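Local coordinates for protein putative L-alanine-DL-glutamate epimerase (Burkholderia xenovorans, PDB 3GO2) that binds magnesium and probably acts as a racemase or epimerase of the mandelate racemase/muconate lactonizing enzyme family, at residues A[62-76]-A[88-102]. Sequence-based numbering, arbitrary orientation.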
loop_
_atom_site.group_PDB
_atom_site.type_symbol
_atom_site.label_atom_id
_atom_site.label_comp_id
_atom_site.label_asym_id
_atom_site.label_seq_id
_atom_site.Cartn_x
_atom_site.Cartn_y
_atom_site.Cartn_z
ATOM N N VAL A 62 -15.224 -39.978 -19.514
ATOM C CA VAL A 62 -15.844 -39.647 -18.212
ATOM C C VAL A 62 -14.807 -39.399 -17.125
ATOM O O VAL A 62 -15.086 -38.685 -16.130
ATOM C CB VAL A 62 -16.799 -40.745 -17.732
ATOM C CG1 VAL A 62 -16.036 -41.990 -17.288
ATOM C CG2 VAL A 62 -17.728 -40.245 -16.613
ATOM N N MET A 63 -13.614 -39.957 -17.309
ATOM C CA MET A 63 -12.566 -39.843 -16.295
ATOM C C MET A 63 -11.888 -38.471 -16.301
ATOM O O MET A 63 -11.333 -38.031 -15.292
ATOM C CB MET A 63 -11.514 -40.928 -16.513
ATOM C CG MET A 63 -12.061 -42.347 -16.598
ATOM S SD MET A 63 -12.951 -42.960 -15.107
ATOM C CE MET A 63 -11.588 -43.575 -14.229
ATOM N N GLU A 64 -11.976 -37.764 -17.421
ATOM C CA GLU A 64 -11.179 -36.558 -17.634
ATOM C C GLU A 64 -11.978 -35.298 -17.269
ATOM O O GLU A 64 -12.288 -34.444 -18.111
ATOM C CB GLU A 64 -10.670 -36.526 -19.086
ATOM C CG GLU A 64 -9.653 -37.639 -19.347
ATOM C CD GLU A 64 -9.150 -37.775 -20.764
ATOM O OE1 GLU A 64 -9.437 -36.921 -21.606
ATOM O OE2 GLU A 64 -8.463 -38.792 -21.013
ATOM N N HIS A 65 -12.313 -35.172 -15.998
ATOM C CA HIS A 65 -13.169 -34.057 -15.599
ATOM C C HIS A 65 -12.449 -32.721 -15.639
ATOM O O HIS A 65 -13.051 -31.713 -16.043
ATOM C CB HIS A 65 -13.912 -34.308 -14.271
ATOM C CG HIS A 65 -13.032 -34.600 -13.081
ATOM N ND1 HIS A 65 -12.496 -33.608 -12.295
ATOM C CD2 HIS A 65 -12.628 -35.775 -12.538
ATOM C CE1 HIS A 65 -11.811 -34.160 -11.306
ATOM N NE2 HIS A 65 -11.879 -35.477 -11.419
ATOM N N GLU A 66 -11.173 -32.676 -15.277
ATOM C CA GLU A 66 -10.475 -31.394 -15.342
ATOM C C GLU A 66 -10.215 -30.971 -16.794
ATOM O O GLU A 66 -10.166 -29.774 -17.097
ATOM C CB GLU A 66 -9.206 -31.445 -14.512
ATOM C CG GLU A 66 -8.560 -30.146 -14.373
ATOM C CD GLU A 66 -9.197 -29.187 -13.372
ATOM O OE1 GLU A 66 -10.382 -29.262 -12.923
ATOM O OE2 GLU A 66 -8.449 -28.249 -13.077
ATOM N N ARG A 67 -10.096 -31.938 -17.701
ATOM C CA ARG A 67 -10.061 -31.603 -19.134
ATOM C C ARG A 67 -11.360 -30.906 -19.551
ATOM O O ARG A 67 -11.342 -29.865 -20.243
ATOM C CB ARG A 67 -9.861 -32.857 -19.993
ATOM C CG ARG A 67 -9.695 -32.580 -21.488
ATOM C CD ARG A 67 -10.268 -33.741 -22.318
ATOM N NE ARG A 67 -11.713 -33.869 -22.133
ATOM C CZ ARG A 67 -12.633 -33.048 -22.631
ATOM N NH1 ARG A 67 -12.299 -32.025 -23.426
ATOM N NH2 ARG A 67 -13.910 -33.250 -22.357
ATOM N N PHE A 68 -12.497 -31.488 -19.182
ATOM C CA PHE A 68 -13.801 -30.861 -19.488
ATOM C C PHE A 68 -13.853 -29.437 -18.897
ATOM O O PHE A 68 -14.286 -28.493 -19.555
ATOM C CB PHE A 68 -14.994 -31.679 -18.983
ATOM C CG PHE A 68 -16.267 -30.860 -18.868
ATOM C CD1 PHE A 68 -16.982 -30.522 -19.988
ATOM C CD2 PHE A 68 -16.650 -30.334 -17.651
ATOM C CE1 PHE A 68 -18.118 -29.722 -19.907
ATOM C CE2 PHE A 68 -17.796 -29.519 -17.548
ATOM C CZ PHE A 68 -18.519 -29.217 -18.690
ATOM N N PHE A 69 -13.446 -29.302 -17.646
ATOM C CA PHE A 69 -13.500 -27.998 -17.011
ATOM C C PHE A 69 -12.650 -26.991 -17.785
ATOM O O PHE A 69 -13.084 -25.862 -18.064
ATOM C CB PHE A 69 -13.051 -28.060 -15.547
ATOM C CG PHE A 69 -13.102 -26.719 -14.887
ATOM C CD1 PHE A 69 -14.294 -26.226 -14.376
ATOM C CD2 PHE A 69 -11.978 -25.936 -14.827
ATOM C CE1 PHE A 69 -14.333 -24.956 -13.814
ATOM C CE2 PHE A 69 -12.031 -24.661 -14.305
ATOM C CZ PHE A 69 -13.205 -24.184 -13.782
ATOM N N ALA A 70 -11.420 -27.391 -18.132
ATOM C CA ALA A 70 -10.497 -26.509 -18.808
ATOM C C ALA A 70 -11.061 -26.100 -20.156
ATOM O O ALA A 70 -11.043 -24.932 -20.498
ATOM C CB ALA A 70 -9.101 -27.174 -18.986
ATOM N N GLU A 71 -11.660 -27.044 -20.873
ATOM C CA GLU A 71 -12.223 -26.733 -22.196
ATOM C C GLU A 71 -13.440 -25.824 -22.071
ATOM O O GLU A 71 -13.612 -24.862 -22.835
ATOM C CB GLU A 71 -12.608 -28.021 -22.909
ATOM C CG GLU A 71 -13.151 -27.770 -24.325
ATOM C CD GLU A 71 -13.519 -29.053 -25.063
ATOM O OE1 GLU A 71 -13.976 -30.011 -24.440
ATOM O OE2 GLU A 71 -13.374 -29.076 -26.289
ATOM N N ALA A 72 -14.300 -26.137 -21.112
ATOM C CA ALA A 72 -15.500 -25.353 -20.872
ATOM C C ALA A 72 -15.177 -23.912 -20.487
ATOM O O ALA A 72 -15.845 -23.008 -20.936
ATOM C CB ALA A 72 -16.396 -26.013 -19.810
ATOM N N TYR A 73 -14.162 -23.733 -19.657
ATOM C CA TYR A 73 -13.733 -22.406 -19.249
ATOM C C TYR A 73 -13.269 -21.629 -20.476
ATOM O O TYR A 73 -13.636 -20.459 -20.643
ATOM C CB TYR A 73 -12.612 -22.539 -18.231
ATOM C CG TYR A 73 -12.141 -21.188 -17.721
ATOM C CD1 TYR A 73 -13.014 -20.318 -17.091
ATOM C CD2 TYR A 73 -10.828 -20.794 -17.876
ATOM C CE1 TYR A 73 -12.576 -19.066 -16.610
ATOM C CE2 TYR A 73 -10.394 -19.539 -17.421
ATOM C CZ TYR A 73 -11.266 -18.698 -16.789
ATOM O OH TYR A 73 -10.810 -17.492 -16.325
ATOM N N CYS A 74 -12.508 -22.291 -21.356
ATOM C CA CYS A 74 -12.071 -21.673 -22.605
ATOM C C CYS A 74 -13.272 -21.229 -23.444
ATOM O O CYS A 74 -13.316 -20.089 -23.920
ATOM C CB CYS A 74 -11.203 -22.620 -23.426
ATOM S SG CYS A 74 -9.551 -22.938 -22.781
ATOM N N LEU A 75 -14.244 -22.130 -23.613
ATOM C CA LEU A 75 -15.363 -21.891 -24.509
ATOM C C LEU A 75 -16.281 -20.786 -24.028
ATOM O O LEU A 75 -16.961 -20.159 -24.844
ATOM C CB LEU A 75 -16.188 -23.166 -24.688
ATOM C CG LEU A 75 -15.476 -24.323 -25.367
ATOM C CD1 LEU A 75 -16.403 -25.571 -25.364
ATOM C CD2 LEU A 75 -15.005 -23.933 -26.781
ATOM N N THR A 76 -16.317 -20.553 -22.720
ATOM C CA THR A 76 -17.204 -19.560 -22.147
ATOM C C THR A 76 -16.451 -18.440 -21.438
ATOM O O THR A 76 -17.070 -17.667 -20.707
ATOM C CB THR A 76 -18.187 -20.206 -21.157
ATOM O OG1 THR A 76 -17.464 -20.874 -20.115
ATOM C CG2 THR A 76 -19.097 -21.192 -21.898
ATOM N N ILE A 88 -21.297 -25.267 -15.569
ATOM C CA ILE A 88 -20.051 -26.014 -15.583
ATOM C C ILE A 88 -19.910 -26.843 -14.283
ATOM O O ILE A 88 -19.543 -28.021 -14.324
ATOM C CB ILE A 88 -18.864 -25.045 -15.763
ATOM C CG1 ILE A 88 -18.905 -24.459 -17.177
ATOM C CG2 ILE A 88 -17.539 -25.767 -15.501
ATOM C CD1 ILE A 88 -17.854 -23.363 -17.409
ATOM N N GLY A 89 -20.242 -26.220 -13.151
ATOM C CA GLY A 89 -20.169 -26.887 -11.836
ATOM C C GLY A 89 -21.088 -28.077 -11.735
ATOM O O GLY A 89 -20.743 -29.119 -11.175
ATOM N N ALA A 90 -22.294 -27.924 -12.268
ATOM C CA ALA A 90 -23.275 -29.015 -12.251
ATOM C C ALA A 90 -22.794 -30.215 -13.070
ATOM O O ALA A 90 -22.959 -31.408 -12.678
ATOM C CB ALA A 90 -24.614 -28.512 -12.780
ATOM N N ILE A 91 -22.203 -29.924 -14.225
ATOM C CA ILE A 91 -21.651 -31.001 -15.044
ATOM C C ILE A 91 -20.465 -31.659 -14.337
ATOM O O ILE A 91 -20.353 -32.873 -14.333
ATOM C CB ILE A 91 -21.292 -30.529 -16.442
ATOM C CG1 ILE A 91 -22.567 -30.097 -17.173
ATOM C CG2 ILE A 91 -20.520 -31.630 -17.209
ATOM C CD1 ILE A 91 -22.291 -29.462 -18.582
ATOM N N GLU A 92 -19.592 -30.855 -13.739
ATOM C CA GLU A 92 -18.475 -31.371 -12.963
ATOM C C GLU A 92 -18.946 -32.340 -11.908
ATOM O O GLU A 92 -18.364 -33.406 -11.721
ATOM C CB GLU A 92 -17.681 -30.219 -12.326
ATOM C CG GLU A 92 -16.566 -30.731 -11.407
ATOM C CD GLU A 92 -15.564 -29.673 -11.067
ATOM O OE1 GLU A 92 -15.549 -29.210 -9.905
ATOM O OE2 GLU A 92 -14.785 -29.332 -11.968
ATOM N N ASN A 93 -20.002 -31.972 -11.199
ATOM C CA ASN A 93 -20.467 -32.795 -10.125
ATOM C C ASN A 93 -21.065 -34.114 -10.622
ATOM O O ASN A 93 -20.937 -35.118 -9.953
ATOM C CB ASN A 93 -21.403 -32.026 -9.211
ATOM C CG ASN A 93 -20.666 -31.071 -8.336
ATOM O OD1 ASN A 93 -19.471 -31.273 -8.056
ATOM N ND2 ASN A 93 -21.370 -30.050 -7.841
ATOM N N ALA A 94 -21.643 -34.123 -11.821
ATOM C CA ALA A 94 -22.156 -35.369 -12.402
ATOM C C ALA A 94 -20.998 -36.229 -12.894
ATOM O O ALA A 94 -21.025 -37.444 -12.741
ATOM C CB ALA A 94 -23.158 -35.073 -13.548
ATOM N N LEU A 95 -19.960 -35.580 -13.434
ATOM C CA LEU A 95 -18.734 -36.289 -13.855
ATOM C C LEU A 95 -18.085 -36.967 -12.648
ATOM O O LEU A 95 -17.651 -38.124 -12.728
ATOM C CB LEU A 95 -17.762 -35.336 -14.540
ATOM C CG LEU A 95 -18.005 -34.952 -15.991
ATOM C CD1 LEU A 95 -17.155 -33.765 -16.431
ATOM C CD2 LEU A 95 -17.696 -36.156 -16.878
ATOM N N LEU A 96 -18.004 -36.263 -11.525
ATOM C CA LEU A 96 -17.368 -36.853 -10.345
ATOM C C LEU A 96 -18.142 -38.072 -9.862
ATOM O O LEU A 96 -17.550 -39.110 -9.548
ATOM C CB LEU A 96 -17.244 -35.828 -9.223
ATOM C CG LEU A 96 -16.233 -34.711 -9.442
ATOM C CD1 LEU A 96 -16.488 -33.616 -8.393
ATOM C CD2 LEU A 96 -14.772 -35.237 -9.383
ATOM N N ASP A 97 -19.465 -37.957 -9.808
ATOM C CA ASP A 97 -20.299 -39.083 -9.395
ATOM C C ASP A 97 -20.027 -40.308 -10.296
ATOM O O ASP A 97 -19.866 -41.463 -9.827
ATOM C CB ASP A 97 -21.770 -38.706 -9.481
ATOM C CG ASP A 97 -22.674 -39.691 -8.774
ATOM O OD1 ASP A 97 -22.269 -40.244 -7.723
ATOM O OD2 ASP A 97 -23.811 -39.902 -9.272
ATOM N N ALA A 98 -20.022 -40.065 -11.607
ATOM C CA ALA A 98 -19.829 -41.148 -12.581
ATOM C C ALA A 98 -18.438 -41.783 -12.459
ATOM O O ALA A 98 -18.277 -43.005 -12.550
ATOM C CB ALA A 98 -20.089 -40.648 -13.999
ATOM N N LYS A 99 -17.432 -40.952 -12.237
ATOM C CA LYS A 99 -16.082 -41.432 -12.052
ATOM C C LYS A 99 -15.946 -42.266 -10.785
ATOM O O LYS A 99 -15.359 -43.352 -10.818
ATOM C CB LYS A 99 -15.106 -40.271 -12.020
ATOM C CG LYS A 99 -13.651 -40.710 -11.893
ATOM C CD LYS A 99 -12.684 -39.558 -12.158
ATOM C CE LYS A 99 -11.243 -40.007 -12.245
ATOM N NZ LYS A 99 -10.234 -38.970 -12.704
ATOM N N ALA A 100 -16.478 -41.767 -9.677
ATOM C CA ALA A 100 -16.439 -42.503 -8.434
ATOM C C ALA A 100 -17.188 -43.835 -8.570
ATOM O O ALA A 100 -16.693 -44.858 -8.131
ATOM C CB ALA A 100 -17.030 -41.673 -7.283
ATOM N N LYS A 101 -18.356 -43.826 -9.203
ATOM C CA LYS A 101 -19.102 -45.085 -9.419
ATOM C C LYS A 101 -18.305 -46.055 -10.293
ATOM O O LYS A 101 -18.301 -47.299 -10.060
ATOM C CB LYS A 101 -20.483 -44.783 -10.010
ATOM C CG LYS A 101 -21.469 -44.269 -8.951
ATOM C CD LYS A 101 -22.687 -43.617 -9.600
ATOM C CE LYS A 101 -23.722 -43.291 -8.590
ATOM N NZ LYS A 101 -24.880 -42.512 -9.177
ATOM N N THR A 102 -17.632 -45.522 -11.302
ATOM C CA THR A 102 -16.816 -46.368 -12.202
ATOM C C THR A 102 -15.717 -47.062 -11.411
ATOM O O THR A 102 -15.409 -48.256 -11.661
ATOM C CB THR A 102 -16.217 -45.546 -13.360
ATOM O OG1 THR A 102 -17.271 -45.023 -14.178
ATOM C CG2 THR A 102 -15.313 -46.378 -14.222
HETATM O O HOH W 1 -14.954 -37.441 -13.837
HETATM O O HOH W 2 -12.607 -30.874 -12.817
HETATM O O HOH W 3 -9.774 -37.347 -10.593
HETATM O O HOH W 4 -15.355 -30.826 -14.522
#
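An antiparallel helix pair in the N-terminal capping domain brings the 65-76 helix against 88-102, with I88 set against F69 and A72 at one end and K99 reaching M63 in the loop that leads into 65-76. The segment axes come within 10.1 Å at 167°. I88 is a knob set among F68, F69, A72 and T76: its CG2 lies 3.5 Å from CD1 of F69, while I88 CD1, at the end of the extended branch, runs on to A72 CB and T76 OG1. With CG anti to the backbone N (chi1 161°), F68 sends its ring across the interface; CG2 of I91 sits over one face, 3.5 Å from F68 CE2, and L95 CD1 packs obliquely beside it. This is the helical half of the enolase-type N-terminal domain, whose three-stranded sheet packs against 88-102: A90 and A94 rest on V23, and L95 on L25.

Midway, L96 lies over one face of the H65 imidazole. Its methyl CD2 makes a CH-pi contact, 3.7 Å from the ring centroid and 16° off its normal, while K99 CD meets the ring edge close to its plane. Both ring nitrogens are bonded to water: the one at ND1 also lies within hydrogen-bonding distance of E66 OE1 and E92 OE2, and the one at NE2 accepts from K99 NZ. The buried carboxylates of E66 and E92 come near each other, and Q300 bonds to both; K303 pairs with E66, which probably eases their mutual repulsion.

Beyond the histidine, K99 is extended throughout and carries NZ past the ring to M63 O, a 3.0 Å hydrogen bond in the carbonyl plane, on a lone pair. The same ammonium forms a salt bridge with E109 of a second subunit. Alongside, V62 CG2 presses on A98 CB at 3.5 Å, and a water donates to V62 O at 2.6 Å and more weakly to L95 O.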